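PDB 1XSZ: guanine nucleotide exchange protein, which probably acts as a guanine nucleotide exchange factor for ADP-ribosylation factors, through a Sec7 domain whose active site is covered by a C-terminal cap. Local coordinates for residues 340-343 against 344-347; 19-22 against 23-26; 144-147 against 148-152. All coordinates share one frame; numbering follows the deposited sequence.

Three local contacts of RalF lie within a surface helix of the capping region (interaction 1), at the junction of two Sec7 helices (interaction 2) and at the end of a third (interaction 3). None touches another. The centres of interactions 1 and 3 are about 44 Å apart; those of 2 and 3, on opposite sides of the chain's centre, about 37 Å. Both Sec7 contacts nevertheless meet the capping region, at Tyr-328 and Asp-329 for interaction 2 and at Trp-288 for interaction 3. Interaction 3 carries the second Sec7 sequence motif, which in relatives lines the groove for Arf, so its contact with Trp-288 is consistent with a cap over the active site.

Interaction 1 of 3, residues 340-343 against 344-347; sequences DNQK and KLIT
The base of the Lys-344 side chain passes the backbone oxygens of Asp-340 and Asn-341 in the C-terminal alpha-helix, 332-351, and its end leads outward. The helix supplies the frame in the usual way: Lys-344 N, Leu-345 N, Ile-346 N and Thr-347 N donate to the carbonyls of Asp-340, Asn-341, Gln-342 and Lys-343 respectively, each four residues back.

On this frame the lysine can be followed outward. Its CB stands 3.5 Å from both Asp-340 O and Asn-341 O. The next carbon, CG, is placed beside the backbone nitrogen by chi1 of -74° and thereby comes within 3.2 Å of Asp-340 O, an approach of an aliphatic carbon to a carbonyl already engaged by the lysine's own N-H. From CG the chain is fully extended; CD is 4.0 Å from the same oxygen, and the ammonium is carried outward from the helix. There Lys-344 NZ gives a hydrogen bond to a water at 3.2 Å, so the lysine end meets Asn-341 through solvent. Because this residue has a second conformer, the bridge describes one state and is probably not permanent. The carboxylate of Asp-340 carries the opposite charge but is not in contact with the ammonium.

Round the helix, Gln-342 and Leu-345 lie side by side and point the same way, with OE1 of Gln-342 3.9 Å from CD2 of Leu-345. Gln-342 also rests on helix 306-315, against Ala-311, Lys-312 and Ala-315. Lys-343 sends its NZ to Ala-315 O, where the negative end of that helix would probably welcome an ammonium, and more weakly to Phe-317 O. At the exposed face the water completes its bridge by donating to OD1 of Asn-341, at 2.9 Å.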
ATOM      1  N   ASP A 340      12.172  16.478  13.793  1.00 12.81           N
ATOM      2  CA  ASP A 340      12.660  17.069  15.035  1.00 13.51           C
ATOM      3  C   ASP A 340      12.922  18.564  14.873  1.00 13.63           C
ATOM      4  O   ASP A 340      12.687  19.342  15.802  1.00 14.09           O
ATOM      5  CB  ASP A 340      13.939  16.372  15.511  1.00 13.92           C
ATOM      6  CG  ASP A 340      13.677  15.003  16.116  1.00 16.68           C
ATOM      7  OD1 ASP A 340      12.503  14.629  16.340  1.00 16.32           O
ATOM      8  OD2 ASP A 340      14.670  14.294  16.389  1.00 16.95           O
ATOM      9  N   ASN A 341      13.415  18.966  13.706  1.00 14.02           N
ATOM     10  CA  ASN A 341      13.680  20.377  13.456  1.00 15.37           C
ATOM     11  C   ASN A 341      12.377  21.160  13.456  1.00 15.78           C
ATOM     12  O   ASN A 341      12.312  22.268  13.995  1.00 16.29           O
ATOM     13  CB  ASN A 341      14.421  20.565  12.131  1.00 17.06           C
ATOM     14  CG  ASN A 341      15.854  20.085  12.203  1.00 21.51           C
ATOM     15  OD1 ASN A 341      16.429  19.982  13.288  1.00 23.78           O
ATOM     16  ND2 ASN A 341      16.446  19.802  11.050  1.00 22.46           N
ATOM     17  N   GLN A 342      11.331  20.596  12.863  1.00 14.02           N
ATOM     18  CA  GLN A 342      10.047  21.284  12.851  1.00 14.90           C
ATOM     19  C   GLN A 342       9.494  21.383  14.277  1.00 16.00           C
ATOM     20  O   GLN A 342       8.912  22.402  14.646  1.00 15.70           O
ATOM     21  CB  GLN A 342       9.049  20.565  11.939  1.00 16.83           C
ATOM     22  CG  GLN A 342       9.374  20.652  10.450  1.00 19.54           C
ATOM     23  CD  GLN A 342       9.562  22.080   9.968  1.00 22.40           C
ATOM     24  OE1 GLN A 342       8.832  22.987  10.372  1.00 23.31           O
ATOM     25  NE2 GLN A 342      10.539  22.284   9.092  1.00 24.30           N
ATOM     26  N   LYS A 343       9.668  20.338  15.083  1.00 14.92           N
ATOM     27  CA  LYS A 343       9.189  20.382  16.466  1.00 14.40           C
ATOM     28  C   LYS A 343       9.955  21.450  17.245  1.00 15.75           C
ATOM     29  O   LYS A 343       9.385  22.140  18.096  1.00 15.61           O
ATOM     30  CB  LYS A 343       9.361  19.021  17.155  1.00 14.70           C
ATOM     31  CG  LYS A 343       8.312  17.987  16.776  1.00 14.86           C
ATOM     32  CD  LYS A 343       6.912  18.413  17.228  1.00 15.54           C
ATOM     33  CE  LYS A 343       5.922  17.265  17.092  1.00 16.67           C
ATOM     34  NZ  LYS A 343       4.529  17.688  17.429  1.00 18.50           N
ATOM     35  N   LYS A 344      11.249  21.580  16.966  0.50 14.00           N
ATOM     36  CA  LYS A 344      12.063  22.580  17.644  0.50 14.86           C
ATOM     37  C   LYS A 344      11.571  23.976  17.276  0.50 14.98           C
ATOM     38  O   LYS A 344      11.508  24.861  18.130  0.50 14.64           O
ATOM     39  CB  LYS A 344      13.537  22.428  17.261  0.50 16.38           C
ATOM     40  CG  LYS A 344      14.229  21.235  17.899  0.50 18.86           C
ATOM     41  CD  LYS A 344      15.706  21.206  17.546  0.50 22.27           C
ATOM     42  CE  LYS A 344      16.424  20.066  18.249  0.50 24.82           C
ATOM     43  NZ  LYS A 344      17.880  20.061  17.939  0.50 27.30           N
ATOM     44  N   LEU A 345      11.220  24.164  16.009  1.00 15.89           N
ATOM     45  CA  LEU A 345      10.723  25.458  15.542  1.00 16.32           C
ATOM     46  C   LEU A 345       9.458  25.815  16.313  1.00 16.94           C
ATOM     47  O   LEU A 345       9.306  26.937  16.798  1.00 16.09           O
ATOM     48  CB  LEU A 345      10.407  25.405  14.045  1.00 19.33           C
ATOM     49  CG  LEU A 345       9.753  26.657  13.451  1.00 22.51           C
ATOM     50  CD1 LEU A 345      10.678  27.848  13.640  1.00 25.85           C
ATOM     51  CD2 LEU A 345       9.454  26.439  11.975  1.00 23.45           C
ATOM     52  N   ILE A 346       8.542  24.859  16.425  1.00 15.50           N
ATOM     53  CA  ILE A 346       7.296  25.090  17.143  1.00 15.66           C
ATOM     54  C   ILE A 346       7.594  25.445  18.597  1.00 15.70           C
ATOM     55  O   ILE A 346       6.974  26.346  19.168  1.00 15.79           O
ATOM     56  CB  ILE A 346       6.381  23.844  17.061  1.00 15.24           C
ATOM     57  CG1 ILE A 346       5.899  23.668  15.619  1.00 16.53           C
ATOM     58  CG2 ILE A 346       5.194  23.985  18.004  1.00 16.84           C
ATOM     59  CD1 ILE A 346       5.189  22.346  15.364  1.00 18.31           C
ATOM     60  N   THR A 347       8.558  24.754  19.193  1.00 15.46           N
ATOM     61  CA  THR A 347       8.928  25.029  20.574  1.00 15.54           C
ATOM     62  C   THR A 347       9.397  26.471  20.743  1.00 16.38           C
ATOM     63  O   THR A 347       9.013  27.141  21.701  1.00 16.40           O
ATOM     64  CB  THR A 347      10.039  24.067  21.051  1.00 16.84           C
ATOM     65  OG1 THR A 347       9.504  22.737  21.116  1.00 21.76           O
ATOM     66  CG2 THR A 347      10.553  24.468  22.429  1.00 20.08           C
TER
HETATM   67  O   HOH W   1      18.690  20.674  14.892  1.00 49.28           O

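Interaction 2 of 3, residues 19-22 against 23-26; sequences NAKP and KNGI
This is a tight junction between two Sec7 helices, with Lys-21 at the N-cap position of the second: Lys-21 leaves the helical conformation of helix 11-20 and immediately precedes helix 22-35, so one residue ends the first and introduces the second, and its carbonyl and side chain both meet Asn-24. Lys-21 O accepts from Asn-24 N at 2.8 Å, the donor standing above the carbonyl plane with a bent N-H...O angle of 134°, and receives a second, weak bond from Gly-25 N. Proline has no N-H to offer, which suits the first turn of a helix, where such groups lack acceptors within the helix. The weak Gly-25 bond is the first of the four-residue pattern; the next, Ile-26 N to Pro-22 O at 2.9 Å, is stronger and nearly along the C=O axis.

The side chains of Lys-21 and Asn-24 also meet. With CG anti to the backbone nitrogen (chi1 -175°), the stem of Lys-21 runs obliquely across the Asn-24 amide, whose ND2 lies 3.3 Å from CD of Lys-21. Lys-23 NZ forms a salt bridge with Asp-329, linking this corner to the capping region. Ile-26 packs against Ile-44 and Phe-48 of helix 40-50 and Tyr-63 of helix 57-64, while Pro-22 meets Ala-59 of that last helix.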
ATOM      1  N   ASN A  19      19.245  -4.098   0.486  1.00 18.50           N
ATOM      2  CA  ASN A  19      18.774  -4.088   1.864  1.00 18.86           C
ATOM      3  C   ASN A  19      19.119  -2.807   2.619  1.00 20.89           C
ATOM      4  O   ASN A  19      18.336  -2.345   3.451  1.00 20.85           O
ATOM      5  CB  ASN A  19      19.293  -5.318   2.614  1.00 19.64           C
ATOM      6  CG  ASN A  19      18.712  -6.613   2.069  1.00 19.98           C
ATOM      7  OD1 ASN A  19      17.667  -6.609   1.416  1.00 19.84           O
ATOM      8  ND2 ASN A  19      19.374  -7.728   2.348  1.00 20.11           N
ATOM      9  N   ALA A  20      20.274  -2.222   2.323  1.00 21.00           N
ATOM     10  CA  ALA A  20      20.677  -0.984   2.985  1.00 21.79           C
ATOM     11  C   ALA A  20      19.845   0.181   2.456  1.00 21.95           C
ATOM     12  O   ALA A  20      19.378   1.027   3.219  1.00 23.64           O
ATOM     13  CB  ALA A  20      22.157  -0.725   2.748  1.00 22.46           C
ATOM     14  N   LYS A  21      19.671   0.222   1.140  1.00 21.16           N
ATOM     15  CA  LYS A  21      18.879   1.258   0.489  1.00 20.73           C
ATOM     16  C   LYS A  21      18.393   0.679  -0.830  1.00 20.01           C
ATOM     17  O   LYS A  21      19.136   0.624  -1.811  1.00 19.49           O
ATOM     18  CB  LYS A  21      19.720   2.511   0.234  1.00 22.38           C
ATOM     19  CG  LYS A  21      18.908   3.671  -0.328  1.00 25.44           C
ATOM     20  CD  LYS A  21      19.771   4.900  -0.564  1.00 27.84           C
ATOM     21  CE  LYS A  21      18.953   6.044  -1.144  1.00 31.28           C
ATOM     22  NZ  LYS A  21      17.850   6.465  -0.234  1.00 32.82           N
ATOM     23  N   PRO A  22      17.133   0.229  -0.865  1.00 18.97           N
ATOM     24  CA  PRO A  22      16.530  -0.361  -2.062  1.00 18.75           C
ATOM     25  C   PRO A  22      16.890   0.321  -3.378  1.00 19.48           C
ATOM     26  O   PRO A  22      17.249  -0.352  -4.346  1.00 17.90           O
ATOM     27  CB  PRO A  22      15.040  -0.298  -1.751  1.00 19.00           C
ATOM     28  CG  PRO A  22      15.025  -0.604  -0.282  1.00 18.89           C
ATOM     29  CD  PRO A  22      16.158   0.275   0.241  1.00 18.46           C
ATOM     30  N   LYS A  23      16.803   1.648  -3.418  1.00 19.68           N
ATOM     31  CA  LYS A  23      17.119   2.381  -4.640  1.00 20.16           C
ATOM     32  C   LYS A  23      18.518   2.073  -5.170  1.00 19.14           C
ATOM     33  O   LYS A  23      18.722   2.002  -6.383  1.00 20.10           O
ATOM     34  CB  LYS A  23      16.977   3.892  -4.424  1.00 20.99           C
ATOM     35  CG  LYS A  23      17.291   4.705  -5.678  1.00 22.89           C
ATOM     36  CD  LYS A  23      17.211   6.211  -5.447  1.00 25.25           C
ATOM     37  CE  LYS A  23      15.790   6.680  -5.186  1.00 25.90           C
ATOM     38  NZ  LYS A  23      15.737   8.170  -5.082  1.00 26.97           N
ATOM     39  N   ASN A  24      19.485   1.893  -4.276  1.00 19.96           N
ATOM     40  CA  ASN A  24      20.842   1.595  -4.719  1.00 20.28           C
ATOM     41  C   ASN A  24      20.937   0.197  -5.311  1.00 19.67           C
ATOM     42  O   ASN A  24      21.683  -0.027  -6.265  1.00 20.38           O
ATOM     43  CB  ASN A  24      21.842   1.746  -3.571  1.00 21.68           C
ATOM     44  CG  ASN A  24      22.034   3.189  -3.158  1.00 24.46           C
ATOM     45  OD1 ASN A  24      21.919   4.100  -3.976  1.00 26.08           O
ATOM     46  ND2 ASN A  24      22.346   3.405  -1.885  1.00 27.29           N
ATOM     47  N   GLY A  25      20.182  -0.742  -4.748  1.00 19.20           N
ATOM     48  CA  GLY A  25      20.192  -2.100  -5.263  1.00 18.80           C
ATOM     49  C   GLY A  25      19.557  -2.142  -6.644  1.00 19.14           C
ATOM     50  O   GLY A  25      20.069  -2.790  -7.563  1.00 18.94           O
ATOM     51  N   ILE A  26      18.436  -1.445  -6.790  1.00 18.25           N
ATOM     52  CA  ILE A  26      17.731  -1.386  -8.065  1.00 19.02           C
ATOM     53  C   ILE A  26      18.639  -0.748  -9.115  1.00 19.81           C
ATOM     54  O   ILE A  26      18.752  -1.247 -10.236  1.00 18.94           O
ATOM     55  CB  ILE A  26      16.423  -0.560  -7.936  1.00 18.31           C
ATOM     56  CG1 ILE A  26      15.439  -1.287  -7.012  1.00 18.75           C
ATOM     57  CG2 ILE A  26      15.809  -0.319  -9.312  1.00 19.20           C
ATOM     58  CD1 ILE A  26      14.973  -2.640  -7.532  1.00 19.32           C
TER

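Interaction 3 of 3, residues 144-147 against 148-152; sequences LNTD and LHNPS
Leu-148 N donates to Leu-144 O at 2.8 Å, the shortest of three backbone bonds in the last turn of helix 131-149. His-149 N follows with Asn-145 O, and Asn-150 N with Thr-146 O, although Asn-150 has itself already left the helical conformation. The sequence matches the second conserved motif of Sec7 domains, which in relatives borders the groove that receives Arf.

Each bonded pair also brings side chains together. Leu-144 and Leu-148 cross at a slant, CD1 of the first being 3.7 Å from CG of the second. His-149 swings back over the turn, its chi1 of -58° setting CG beside its own backbone nitrogen, and CD2 comes 3.3 Å from Asn-145 O in an oblique approach to the ring. The Asn-145 and His-149 side chains cross at about a right angle, with the amide and ring planes inclined by 59°. CB of Leu-148 lies over the centre of one ring face. NE2 of His-149 is hydrogen-bonded to Ile-189 O, which probably helps to hold the ring's orientation.

At the exit, Asn-150 closes an Asx turn: its OD1 accepts from Ser-152 N at 2.9 Å, with an N-H...O angle of 149°, bridging Pro-151. Its side chain runs alongside that of Thr-146, CG2 of the threonine 4.1 Å from CB of the asparagine.

The surroundings come from both the Sec7 domain and the cap. Leu-144 and Asn-145 touch Ile-189, and Leu-148 touches Tyr-186 and Lys-190, all of helix 179-191; Asp-147 OD1 accepts from Met-159 N; and Thr-146, His-149, Asn-150 and Pro-151 all touch Trp-288 of helix 287-290, in the capping region.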
ATOM      1  N   LEU A 144     -14.670 -11.402   1.645  1.00 12.08           N
ATOM      2  CA  LEU A 144     -15.357 -12.577   2.163  1.00 11.42           C
ATOM      3  C   LEU A 144     -14.489 -13.325   3.179  1.00 11.33           C
ATOM      4  O   LEU A 144     -14.999 -13.875   4.157  1.00 12.04           O
ATOM      5  CB  LEU A 144     -15.758 -13.499   1.002  1.00 12.40           C
ATOM      6  CG  LEU A 144     -16.588 -14.730   1.358  1.00 12.12           C
ATOM      7  CD1 LEU A 144     -17.877 -14.308   2.056  1.00 15.26           C
ATOM      8  CD2 LEU A 144     -16.911 -15.495   0.083  1.00 13.33           C
ATOM      9  N   ASN A 145     -13.180 -13.350   2.943  1.00 11.81           N
ATOM     10  CA  ASN A 145     -12.263 -14.006   3.874  1.00 11.38           C
ATOM     11  C   ASN A 145     -12.391 -13.362   5.265  1.00 11.49           C
ATOM     12  O   ASN A 145     -12.474 -14.058   6.272  1.00 12.84           O
ATOM     13  CB  ASN A 145     -10.831 -13.896   3.339  1.00 12.43           C
ATOM     14  CG  ASN A 145      -9.803 -14.479   4.282  1.00 12.11           C
ATOM     15  OD1 ASN A 145      -9.024 -13.742   4.907  1.00 15.57           O
ATOM     16  ND2 ASN A 145      -9.785 -15.797   4.395  1.00 10.96           N
ATOM     17  N   THR A 146     -12.416 -12.033   5.319  1.00 11.10           N
ATOM     18  CA  THR A 146     -12.566 -11.352   6.604  1.00 11.95           C
ATOM     19  C   THR A 146     -13.964 -11.603   7.168  1.00 11.95           C
ATOM     20  O   THR A 146     -14.132 -11.893   8.352  1.00 13.77           O
ATOM     21  CB  THR A 146     -12.372  -9.836   6.455  1.00 12.05           C
ATOM     22  OG1 THR A 146     -10.998  -9.559   6.181  1.00 13.31           O
ATOM     23  CG2 THR A 146     -12.792  -9.108   7.735  1.00 14.03           C
ATOM     24  N   ASP A 147     -14.964 -11.501   6.304  1.00 12.44           N
ATOM     25  CA  ASP A 147     -16.340 -11.696   6.727  1.00 12.84           C
ATOM     26  C   ASP A 147     -16.569 -13.058   7.381  1.00 13.16           C
ATOM     27  O   ASP A 147     -17.219 -13.154   8.425  1.00 14.55           O
ATOM     28  CB  ASP A 147     -17.259 -11.515   5.518  1.00 12.62           C
ATOM     29  CG  ASP A 147     -18.714 -11.426   5.898  1.00 14.69           C
ATOM     30  OD1 ASP A 147     -19.420 -12.447   5.821  1.00 14.54           O
ATOM     31  OD2 ASP A 147     -19.147 -10.316   6.276  1.00 14.48           O
ATOM     32  N   LEU A 148     -16.013 -14.108   6.783  1.00 13.41           N
ATOM     33  CA  LEU A 148     -16.201 -15.456   7.296  1.00 13.46           C
ATOM     34  C   LEU A 148     -15.301 -15.859   8.451  1.00 14.14           C
ATOM     35  O   LEU A 148     -15.691 -16.676   9.286  1.00 14.80           O
ATOM     36  CB  LEU A 148     -16.025 -16.472   6.157  1.00 12.66           C
ATOM     37  CG  LEU A 148     -16.995 -16.333   4.981  1.00 12.80           C
ATOM     38  CD1 LEU A 148     -16.769 -17.470   3.983  1.00 15.92           C
ATOM     39  CD2 LEU A 148     -18.431 -16.356   5.502  1.00 15.77           C
ATOM     40  N   HIS A 149     -14.110 -15.279   8.518  1.00 13.36           N
ATOM     41  CA  HIS A 149     -13.161 -15.678   9.550  1.00 14.65           C
ATOM     42  C   HIS A 149     -12.903 -14.729  10.714  1.00 15.70           C
ATOM     43  O   HIS A 149     -12.183 -15.079  11.649  1.00 17.13           O
ATOM     44  CB  HIS A 149     -11.865 -16.096   8.860  1.00 14.29           C
ATOM     45  CG  HIS A 149     -12.066 -17.216   7.890  1.00 13.60           C
ATOM     46  ND1 HIS A 149     -12.590 -18.433   8.273  1.00 15.74           N
ATOM     47  CD2 HIS A 149     -11.886 -17.288   6.550  1.00 13.63           C
ATOM     48  CE1 HIS A 149     -12.726 -19.205   7.209  1.00 16.69           C
ATOM     49  NE2 HIS A 149     -12.305 -18.534   6.151  1.00 15.14           N
ATOM     50  N   ASN A 150     -13.499 -13.543  10.658  1.00 16.64           N
ATOM     51  CA  ASN A 150     -13.379 -12.557  11.731  1.00 17.87           C
ATOM     52  C   ASN A 150     -14.388 -12.984  12.805  1.00 18.17           C
ATOM     53  O   ASN A 150     -15.593 -12.963  12.574  1.00 18.57           O
ATOM     54  CB  ASN A 150     -13.736 -11.170  11.193  1.00 18.01           C
ATOM     55  CG  ASN A 150     -13.597 -10.076  12.236  1.00 21.25           C
ATOM     56  OD1 ASN A 150     -13.652 -10.331  13.435  1.00 22.87           O
ATOM     57  ND2 ASN A 150     -13.431  -8.842  11.771  1.00 23.80           N
ATOM     58  N   PRO A 151     -13.897 -13.378  13.991  0.50 19.76           N
ATOM     59  CA  PRO A 151     -14.733 -13.816  15.115  0.50 21.28           C
ATOM     60  C   PRO A 151     -15.756 -12.782  15.580  0.50 20.66           C
ATOM     61  O   PRO A 151     -16.799 -13.136  16.132  0.50 21.80           O
ATOM     62  CB  PRO A 151     -13.705 -14.129  16.199  0.50 21.88           C
ATOM     63  CG  PRO A 151     -12.523 -14.587  15.412  0.50 22.20           C
ATOM     64  CD  PRO A 151     -12.471 -13.561  14.309  0.50 20.69           C
ATOM     65  N   SER A 152     -15.458 -11.506  15.357  1.00 20.44           N
ATOM     66  CA  SER A 152     -16.353 -10.434  15.773  1.00 20.70           C
ATOM     67  C   SER A 152     -17.633 -10.351  14.951  1.00 20.26           C
ATOM     68  O   SER A 152     -18.590  -9.684  15.347  1.00 22.21           O
ATOM     69  CB  SER A 152     -15.616  -9.097  15.739  1.00 22.18           C
ATOM     70  OG  SER A 152     -14.546  -9.099  16.671  1.00 26.03           O
TER